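Local coordinates for protein YrbA (Sinorhizobium meliloti, PDB 5NFL) that belongs to the BolA-like family, binds a cobalt(II) ion in this crystal and probably takes part in iron-sulfur cluster or metal handling, at residues H30-V35 against A66-T71. Residues are numbered along the deposited sequence; the frame is centred on the assembly and turned at random.
Sequences HYAAEV and ALALQT. With CO (cobalt (II) ion), chain B.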
loop_
_atom_site.group_PDB
_atom_site.type_symbol
_atom_site.label_atom_id
_atom_site.label_comp_id
_atom_site.label_asym_id
_atom_site.label_seq_id
_atom_site.Cartn_x
_atom_site.Cartn_y
_atom_site.Cartn_z
ATOM N N HIS A 30 -0.837 -6.294 11.664
ATOM C CA HIS A 30 -0.371 -6.760 10.368
ATOM C C HIS A 30 -1.520 -6.683 9.376
ATOM O O HIS A 30 -2.683 -7.035 9.701
ATOM C CB HIS A 30 0.179 -8.190 10.464
ATOM C CG HIS A 30 1.450 -8.293 11.233
ATOM N ND1 HIS A 30 2.076 -9.498 11.488
ATOM C CD2 HIS A 30 2.220 -7.341 11.816
ATOM C CE1 HIS A 30 3.162 -9.283 12.206
ATOM N NE2 HIS A 30 3.279 -7.982 12.401
ATOM N N TYR A 31 -1.180 -6.203 8.185
ATOM C CA TYR A 31 -2.156 -5.914 7.133
ATOM C C TYR A 31 -1.712 -6.449 5.778
ATOM O O TYR A 31 -0.525 -6.720 5.536
ATOM C CB TYR A 31 -2.384 -4.408 7.016
ATOM C CG TYR A 31 -2.939 -3.733 8.253
ATOM C CD1 TYR A 31 -2.103 -3.358 9.299
ATOM C CD2 TYR A 31 -4.299 -3.453 8.368
ATOM C CE1 TYR A 31 -2.603 -2.727 10.422
ATOM C CE2 TYR A 31 -4.812 -2.809 9.499
ATOM C CZ TYR A 31 -3.957 -2.457 10.513
ATOM O OH TYR A 31 -4.445 -1.846 11.636
ATOM N N ALA A 32 -2.682 -6.626 4.895
ATOM C CA ALA A 32 -2.394 -6.847 3.504
ATOM C C ALA A 32 -3.097 -5.777 2.684
ATOM O O ALA A 32 -4.231 -5.384 2.990
ATOM C CB ALA A 32 -2.825 -8.204 3.103
ATOM N N ALA A 33 -2.426 -5.294 1.640
ATOM C CA ALA A 33 -2.987 -4.236 0.809
ATOM C C ALA A 33 -2.860 -4.584 -0.666
ATOM O O ALA A 33 -1.786 -5.011 -1.110
ATOM C CB ALA A 33 -2.295 -2.948 1.096
ATOM N N GLU A 34 -3.958 -4.421 -1.403
ATOM C CA GLU A 34 -3.909 -4.374 -2.858
ATOM C C GLU A 34 -3.986 -2.908 -3.314
ATOM O O GLU A 34 -4.879 -2.163 -2.885
ATOM C CB GLU A 34 -5.032 -5.194 -3.490
ATOM C CG GLU A 34 -4.978 -5.099 -4.993
ATOM C CD GLU A 34 -5.990 -5.950 -5.700
ATOM O OE1 GLU A 34 -6.871 -6.525 -5.011
ATOM O OE2 GLU A 34 -5.876 -6.050 -6.945
ATOM N N VAL A 35 -3.031 -2.480 -4.147
ATOM C CA VAL A 35 -2.995 -1.097 -4.650
ATOM C C VAL A 35 -2.910 -1.143 -6.158
ATOM O O VAL A 35 -2.006 -1.772 -6.702
ATOM C CB VAL A 35 -1.787 -0.297 -4.114
ATOM C CG1 VAL A 35 -1.876 1.157 -4.561
ATOM C CG2 VAL A 35 -1.702 -0.402 -2.586
ATOM N N ALA A 66 4.812 -5.908 8.018
ATOM C CA ALA A 66 3.473 -5.587 8.530
ATOM C C ALA A 66 2.465 -5.163 7.459
ATOM O O ALA A 66 1.263 -5.110 7.734
ATOM C CB ALA A 66 3.568 -4.488 9.601
ATOM N N LEU A 67 2.942 -4.821 6.264
ATOM C CA LEU A 67 2.059 -4.450 5.142
ATOM C C LEU A 67 2.409 -5.300 3.938
ATOM O O LEU A 67 3.306 -4.941 3.167
ATOM C CB LEU A 67 2.210 -2.959 4.787
ATOM C CG LEU A 67 1.232 -2.402 3.756
ATOM C CD1 LEU A 67 -0.179 -2.556 4.241
ATOM C CD2 LEU A 67 1.500 -0.933 3.477
ATOM N N ALA A 68 1.734 -6.441 3.792
ATOM C CA ALA A 68 1.986 -7.353 2.667
ATOM C C ALA A 68 1.341 -6.775 1.423
ATOM O O ALA A 68 0.155 -6.435 1.467
ATOM C CB ALA A 68 1.429 -8.729 2.968
ATOM N N LEU A 69 2.084 -6.674 0.317
ATOM C CA LEU A 69 1.626 -5.902 -0.833
ATOM C C LEU A 69 1.320 -6.705 -2.082
ATOM O O LEU A 69 2.034 -7.633 -2.413
ATOM C CB LEU A 69 2.681 -4.855 -1.186
ATOM C CG LEU A 69 2.896 -3.772 -0.135
ATOM C CD1 LEU A 69 4.085 -2.878 -0.534
ATOM C CD2 LEU A 69 1.620 -2.934 0.003
ATOM N N GLN A 70 0.261 -6.296 -2.779
ATOM C CA GLN A 70 -0.023 -6.737 -4.132
ATOM C C GLN A 70 -0.303 -5.489 -4.971
ATOM O O GLN A 70 -1.221 -4.719 -4.657
ATOM C CB GLN A 70 -1.203 -7.690 -4.175
ATOM C CG GLN A 70 -1.665 -8.012 -5.591
ATOM C CD GLN A 70 -2.767 -9.063 -5.617
ATOM O OE1 GLN A 70 -2.661 -10.110 -4.989
ATOM N NE2 GLN A 70 -3.840 -8.774 -6.335
ATOM N N THR A 71 0.501 -5.256 -6.002
ATOM C CA THR A 71 0.338 -4.050 -6.795
ATOM C C THR A 71 0.184 -4.413 -8.250
ATOM O O THR A 71 0.668 -5.463 -8.685
ATOM C CB THR A 71 1.502 -3.129 -6.611
ATOM O OG1 THR A 71 2.702 -3.881 -6.801
ATOM C CG2 THR A 71 1.489 -2.557 -5.217
HETATM CO CO CO B . 4.967 -7.115 13.386
HETATM O O HOH W 1 -3.265 -5.658 -7.691
HETATM O O HOH W 2 6.500 -5.801 14.787
HETATM O O HOH W 3 3.965 -7.379 15.511
HETATM O O HOH W 4 4.167 -5.010 13.221
#
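Y31 and A33 on strand 31-36 pair in parallel with L67 and L69 on strand 67-72, joining the central strand of the three-stranded mixed sheet of this BolA-like fold to one outer strand. Five backbone hydrogen bonds alternate between the strands, from Y31 N to A66 O (2.7 Å) through to V35 N to Q70 O (2.9 Å). On the face shared by Y31, A33 and V35, L67 CG lies anti to the backbone N (chi1 -173°), and CD1 reaches over toward strand 31-36 to rest 3.8 Å from A33 CB and against Y31 CB. L69 CD2 meets A33 CB at 4.1 Å, and the L69 side chain also packs on helix 45-56. T71 CG2 sits beside V35 CB, and T71 OG1 is hydrogen-bonded to Q48 OE1.

On the other face the extended side chains of E34 and Q70 run side by side, carboxylate and amide planes 60° apart. A water donates to E34 OE2 (2.7 Å) and weakly accepts from Q70 NE2, bridging the two ends. Without this carboxylate, as with an alanine here, the water is likely to lose its stronger partner and the Q70 amide to turn more freely. Where the pairing begins, the H30 ring passes A66 CB, with CD2 3.9 Å away, and joins H65 and three waters on the cobalt ion, which H30 binds through NE2 at 2.1 Å.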